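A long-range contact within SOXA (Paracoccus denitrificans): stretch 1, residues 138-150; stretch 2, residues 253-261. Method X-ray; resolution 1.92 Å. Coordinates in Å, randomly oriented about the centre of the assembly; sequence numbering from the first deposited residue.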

ATOM      1  N   LEU A 138      -9.532  -2.839 -18.085  1.00 25.63           N
ATOM      2  CA  LEU A 138      -8.977  -3.819 -17.132  1.00 25.39           C
ATOM      3  C   LEU A 138     -10.064  -4.417 -16.267  1.00 24.82           C
ATOM      4  O   LEU A 138      -9.997  -5.584 -15.909  1.00 25.47           O
ATOM      5  N   SER A 139     -11.052  -3.607 -15.918  1.00 24.12           N
ATOM      6  CA  SER A 139     -12.191  -4.070 -15.115  1.00 24.13           C
ATOM      7  C   SER A 139     -12.943  -5.166 -15.852  1.00 23.52           C
ATOM      8  O   SER A 139     -13.173  -6.254 -15.306  1.00 22.81           O
ATOM      9  N   LEU A 140     -13.288  -4.885 -17.109  1.00 23.29           N
ATOM     10  CA  LEU A 140     -13.957  -5.863 -17.981  1.00 23.81           C
ATOM     11  C   LEU A 140     -13.154  -7.145 -18.139  1.00 23.28           C
ATOM     12  O   LEU A 140     -13.685  -8.251 -17.977  1.00 23.46           O
ATOM     13  N   ILE A 141     -11.856  -7.007 -18.401  1.00 23.14           N
ATOM     14  CA  ILE A 141     -11.024  -8.199 -18.598  1.00 23.25           C
ATOM     15  C   ILE A 141     -10.912  -8.990 -17.310  1.00 22.74           C
ATOM     16  O   ILE A 141     -10.990 -10.230 -17.308  1.00 22.65           O
ATOM     17  N   SER A 142     -10.749  -8.286 -16.198  1.00 23.88           N
ATOM     18  CA  SER A 142     -10.551  -8.948 -14.899  1.00 24.20           C
ATOM     19  C   SER A 142     -11.763  -9.793 -14.559  1.00 24.14           C
ATOM     20  O   SER A 142     -11.632 -10.916 -14.056  1.00 23.20           O
ATOM     21  N   LEU A 143     -12.948  -9.303 -14.908  1.00 24.53           N
ATOM     22  CA  LEU A 143     -14.183 -10.062 -14.668  1.00 25.06           C
ATOM     23  C   LEU A 143     -14.236 -11.422 -15.376  1.00 25.14           C
ATOM     24  O   LEU A 143     -14.940 -12.319 -14.947  1.00 25.07           O
ATOM     25  N   GLN A 144     -13.498 -11.565 -16.471  1.00 24.69           N
ATOM     26  CA  GLN A 144     -13.488 -12.798 -17.254  1.00 23.91           C
ATOM     27  C   GLN A 144     -12.688 -13.922 -16.563  1.00 23.84           C
ATOM     28  O   GLN A 144     -12.677 -15.058 -17.029  1.00 23.19           O
ATOM     29  N   SER A 145     -12.060 -13.615 -15.439  1.00 23.68           N
ATOM     30  CA  SER A 145     -11.410 -14.623 -14.620  1.00 23.91           C
ATOM     31  C   SER A 145     -11.985 -14.692 -13.201  1.00 24.26           C
ATOM     32  O   SER A 145     -11.441 -15.362 -12.326  1.00 23.52           O
ATOM     33  N   ARG A 146     -13.082 -14.003 -12.941  1.00 24.96           N
ATOM     34  CA  ARG A 146     -13.631 -14.007 -11.569  1.00 24.83           C
ATOM     35  C   ARG A 146     -13.936 -15.422 -11.072  1.00 24.85           C
ATOM     36  O   ARG A 146     -14.524 -16.260 -11.797  1.00 23.59           O
ATOM     37  N   GLY A 147     -13.502 -15.702  -9.843  1.00 24.66           N
ATOM     38  CA  GLY A 147     -13.630 -17.023  -9.261  1.00 25.30           C
ATOM     39  C   GLY A 147     -12.507 -18.000  -9.545  1.00 26.99           C
ATOM     40  O   GLY A 147     -12.387 -19.041  -8.865  1.00 27.10           O
ATOM     41  N   MET A 148     -11.690 -17.701 -10.559  1.00 26.47           N
ATOM     42  CA  MET A 148     -10.532 -18.510 -10.846  1.00 26.47           C
ATOM     43  C   MET A 148      -9.435 -18.209  -9.856  1.00 25.61           C
ATOM     44  O   MET A 148      -9.296 -17.068  -9.378  1.00 24.54           O
ATOM     45  N   ALA A 149      -8.659 -19.235  -9.530  1.00 24.43           N
ATOM     46  CA  ALA A 149      -7.548 -19.060  -8.629  1.00 24.89           C
ATOM     47  C   ALA A 149      -6.439 -18.253  -9.307  1.00 24.13           C
ATOM     48  O   ALA A 149      -6.043 -18.547 -10.441  1.00 24.05           O
ATOM     49  N   VAL A 150      -5.993 -17.208  -8.628  1.00 23.93           N
ATOM     50  CA  VAL A 150      -4.745 -16.525  -8.966  1.00 24.42           C
ATOM     51  C   VAL A 150      -3.671 -17.591  -9.017  1.00 25.14           C
ATOM     52  O   VAL A 150      -3.525 -18.415  -8.104  1.00 24.54           O
ATOM     53  N   ASN A 253      -1.269 -16.031  -4.671  1.00 25.16           N
ATOM     54  CA  ASN A 253      -1.520 -17.281  -5.405  1.00 25.57           C
ATOM     55  C   ASN A 253      -2.386 -18.215  -4.572  1.00 26.10           C
ATOM     56  O   ASN A 253      -2.058 -18.500  -3.399  1.00 25.36           O
ATOM     57  N   GLY A 254      -3.504 -18.656  -5.150  1.00 26.54           N
ATOM     58  CA  GLY A 254      -4.453 -19.520  -4.460  1.00 26.71           C
ATOM     59  C   GLY A 254      -5.742 -18.807  -4.106  1.00 27.06           C
ATOM     60  O   GLY A 254      -6.814 -19.413  -4.103  1.00 26.57           O
ATOM     61  N   LEU A 255      -5.656 -17.518  -3.789  1.00 27.48           N
ATOM     62  CA  LEU A 255      -6.864 -16.709  -3.640  1.00 27.88           C
ATOM     63  C   LEU A 255      -7.550 -16.586  -5.002  1.00 27.71           C
ATOM     64  O   LEU A 255      -6.891 -16.667  -6.049  1.00 29.03           O
ATOM     65  N   SER A 256      -8.860 -16.374  -5.002  1.00 26.62           N
ATOM     66  CA  SER A 256      -9.570 -16.133  -6.238  1.00 26.02           C
ATOM     67  C   SER A 256      -9.379 -14.706  -6.759  1.00 25.12           C
ATOM     68  O   SER A 256      -9.274 -13.709  -6.020  1.00 25.82           O
ATOM     69  N   VAL A 257      -9.403 -14.609  -8.065  1.00 24.55           N
ATOM     70  CA  VAL A 257      -9.628 -13.348  -8.710  1.00 23.44           C
ATOM     71  C   VAL A 257     -11.022 -12.870  -8.281  1.00 23.73           C
ATOM     72  O   VAL A 257     -12.010 -13.545  -8.545  1.00 23.81           O
ATOM     73  N   GLU A 258     -11.104 -11.704  -7.655  1.00 23.74           N
ATOM     74  CA  GLU A 258     -12.397 -11.160  -7.222  1.00 23.97           C
ATOM     75  C   GLU A 258     -13.198 -10.550  -8.377  1.00 24.13           C
ATOM     76  O   GLU A 258     -14.427 -10.440  -8.281  1.00 24.89           O
ATOM     77  N   GLY A 259     -12.516 -10.223  -9.475  1.00 23.67           N
ATOM     78  CA  GLY A 259     -13.104  -9.517 -10.605  1.00 24.02           C
ATOM     79  C   GLY A 259     -12.898  -8.040 -10.425  1.00 24.25           C
ATOM     80  O   GLY A 259     -11.893  -7.499 -10.851  1.00 24.30           O
ATOM     81  N   VAL A 260     -13.857  -7.381  -9.783  1.00 24.96           N
ATOM     82  CA  VAL A 260     -13.690  -5.995  -9.359  1.00 25.55           C
ATOM     83  C   VAL A 260     -14.124  -5.881  -7.908  1.00 25.75           C
ATOM     84  O   VAL A 260     -15.282  -6.148  -7.570  1.00 26.07           O
ATOM     85  N   SER A 261     -13.181  -5.521  -7.039  1.00 25.17           N
ATOM     86  CA  SER A 261     -13.419  -5.552  -5.613  1.00 24.74           C
ATOM     87  C   SER A 261     -13.874  -4.187  -5.126  1.00 24.97           C
ATOM     88  O   SER A 261     -13.819  -3.217  -5.870  1.00 25.09           O
TER

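Packing of residues 138-150 against 253-261 in SOXA, centred on Val150 and Val257, whose CA-to-CB bonds both point toward the opposite stretch. Both valines are t rotamers (chi1 170° and 174°), and they meet methyl to methyl, Val150 CG2 to Val257 CG2 at 4.0 Å. Backbone hydrogen bonds fix both: Val150 N donates to Leu255 O (2.8 Å) and Val257 N to Met148 O (2.8 Å). The other methyl of Val150, CG1, lies 3.3 Å from Asn253 OD1. Val257 also packs against backbone carbonyls of stretch 1, its CB 3.4 Å from Ser145 O and its CG1 3.8 Å from Ser142 O. Ser142 (t) points toward stretch 2, and its OG donates to Gly259 O at 2.7 Å, satisfying a buried hydroxyl. Farther along, Val260 (m) makes a separate contact, its CG1 3.8 Å from Ser139 CB. Gly259 leaves room for its neighbours: a CB there would clash with Arg146 CD and sit tight against Leu143 CD1. The Arg146 chain (t, t, p) runs past this glycine, placing CD 3.1 Å from Glu258 O. The O of water 1 lies 3.0 Å from Arg146 NH1, 2.6 Å from Glu258 O and 3.1 Å from Val260 N; the O of water 2 lies 2.8 Å from Gly147 O and 2.5 Å from Ser256 OG.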

ATOM      1  CB  LEU A 138      -7.959  -3.193 -16.198  1.00 25.51           C
ATOM      2  CG  LEU A 138      -6.658  -2.614 -16.738  1.00 27.92           C
ATOM      3  CD1 LEU A 138      -5.547  -2.697 -15.713  1.00 28.60           C
ATOM      4  CD2 LEU A 138      -6.226  -3.206 -18.046  1.00 26.14           C
ATOM      5  CB  SER A 139     -13.123  -2.882 -14.783  1.00 24.02           C
ATOM      6  OG  SER A 139     -12.471  -1.975 -13.889  1.00 25.58           O
ATOM      7  CB  LEU A 140     -14.232  -5.262 -19.368  1.00 24.11           C
ATOM      8  CG  LEU A 140     -14.904  -6.168 -20.403  1.00 25.19           C
ATOM      9  CD1 LEU A 140     -16.324  -6.545 -19.973  1.00 27.17           C
ATOM     10  CD2 LEU A 140     -14.883  -5.511 -21.801  1.00 26.60           C
ATOM     11  CB  ILE A 141      -9.624  -7.812 -19.186  1.00 23.97           C
ATOM     12  CG1 ILE A 141      -9.803  -7.328 -20.624  1.00 24.06           C
ATOM     13  CG2 ILE A 141      -8.656  -8.999 -19.096  1.00 24.11           C
ATOM     14  CD1 ILE A 141      -8.620  -6.540 -21.175  1.00 24.30           C
ATOM     15  CB  SER A 142     -10.246  -7.944 -13.779  1.00 24.48           C
ATOM     16  OG  SER A 142     -10.073  -8.621 -12.529  1.00 24.24           O
ATOM     17  CB  LEU A 143     -15.406  -9.246 -15.106  1.00 26.47           C
ATOM     18  CG  LEU A 143     -16.792  -9.760 -14.641  1.00 31.22           C
ATOM     19  CD1 LEU A 143     -16.913 -10.026 -13.159  1.00 32.50           C
ATOM     20  CD2 LEU A 143     -17.903  -8.803 -15.023  1.00 35.58           C
ATOM     21  CB  GLN A 144     -12.970 -12.517 -18.666  1.00 23.66           C
ATOM     22  CG  GLN A 144     -13.605 -11.266 -19.372  1.00 22.63           C
ATOM     23  CD  GLN A 144     -15.125 -11.219 -19.323  1.00 24.43           C
ATOM     24  OE1 GLN A 144     -15.729 -10.180 -18.994  1.00 28.64           O
ATOM     25  NE2 GLN A 144     -15.742 -12.309 -19.661  1.00 20.75           N
ATOM     26  CB  SER A 145      -9.914 -14.324 -14.540  1.00 24.79           C
ATOM     27  OG  SER A 145      -9.277 -14.521 -15.777  1.00 22.56           O
ATOM     28  CB  ARG A 146     -14.858 -13.094 -11.469  1.00 25.03           C
ATOM     29  CG  ARG A 146     -15.545 -13.082 -10.106  1.00 24.38           C
ATOM     30  CD  ARG A 146     -16.518 -11.965  -9.929  1.00 25.67           C
ATOM     31  NE  ARG A 146     -17.715 -12.133 -10.755  1.00 25.66           N
ATOM     32  CZ  ARG A 146     -18.753 -11.283 -10.736  1.00 29.01           C
ATOM     33  NH1 ARG A 146     -18.727 -10.219  -9.953  1.00 28.52           N
ATOM     34  NH2 ARG A 146     -19.825 -11.505 -11.503  1.00 28.88           N
ATOM     35  CB  MET A 148     -10.049 -18.258 -12.261  1.00 26.94           C
ATOM     36  CG  MET A 148     -11.081 -18.691 -13.308  1.00 29.51           C
ATOM     37  SD  MET A 148     -10.481 -18.309 -14.944  1.00 31.28           S
ATOM     38  CE  MET A 148     -11.842 -18.655 -15.922  1.00 36.64           C
ATOM     39  CB  ALA A 149      -7.005 -20.404  -8.208  1.00 26.07           C
ATOM     40  CB  VAL A 150      -4.360 -15.455  -7.894  1.00 24.68           C
ATOM     41  CG1 VAL A 150      -2.936 -14.916  -8.114  1.00 24.03           C
ATOM     42  CG2 VAL A 150      -5.359 -14.315  -7.870  1.00 24.49           C
ATOM     43  CB  ASN A 253      -0.201 -17.981  -5.745  1.00 25.78           C
ATOM     44  CG  ASN A 253       0.403 -17.496  -7.033  1.00 27.05           C
ATOM     45  OD1 ASN A 253      -0.251 -16.791  -7.804  1.00 26.71           O
ATOM     46  ND2 ASN A 253       1.650 -17.906  -7.301  1.00 25.59           N
ATOM     47  CB  LEU A 255      -6.528 -15.317  -3.097  1.00 27.85           C
ATOM     48  CG  LEU A 255      -5.963 -15.252  -1.680  1.00 28.60           C
ATOM     49  CD1 LEU A 255      -5.323 -13.906  -1.435  1.00 27.55           C
ATOM     50  CD2 LEU A 255      -7.041 -15.528  -0.638  1.00 30.19           C
ATOM     51  CB  SER A 256     -11.086 -16.381  -6.102  1.00 26.45           C
ATOM     52  OG  SER A 256     -11.394 -17.691  -5.646  1.00 26.37           O
ATOM     53  CB  VAL A 257      -9.567 -13.510 -10.232  1.00 22.78           C
ATOM     54  CG1 VAL A 257      -9.932 -12.234 -10.899  1.00 23.02           C
ATOM     55  CG2 VAL A 257      -8.169 -13.914 -10.669  1.00 23.31           C
ATOM     56  CB  GLU A 258     -12.205 -10.176  -6.058  1.00 24.37           C
ATOM     57  CG  GLU A 258     -11.660 -10.913  -4.831  1.00 24.74           C
ATOM     58  CD  GLU A 258     -11.417 -10.071  -3.591  1.00 25.58           C
ATOM     59  OE1 GLU A 258     -12.043  -9.009  -3.389  1.00 25.42           O
ATOM     60  OE2 GLU A 258     -10.599 -10.521  -2.756  1.00 26.68           O
ATOM     61  CB  VAL A 260     -14.481  -4.959 -10.234  1.00 26.20           C
ATOM     62  CG1 VAL A 260     -13.769  -4.683 -11.550  1.00 27.17           C
ATOM     63  CG2 VAL A 260     -15.944  -5.382 -10.459  1.00 24.98           C
ATOM     64  CB  SER A 261     -12.165  -6.000  -4.862  1.00 24.69           C
ATOM     65  OG  SER A 261     -11.212  -4.976  -4.795  1.00 23.62           O
TER
HETATM   66  O   HOH W   1     -16.429  -8.770  -8.676  1.00 25.71           O
HETATM   67  O   HOH W   2     -10.438 -19.572  -6.930  1.00 32.85           O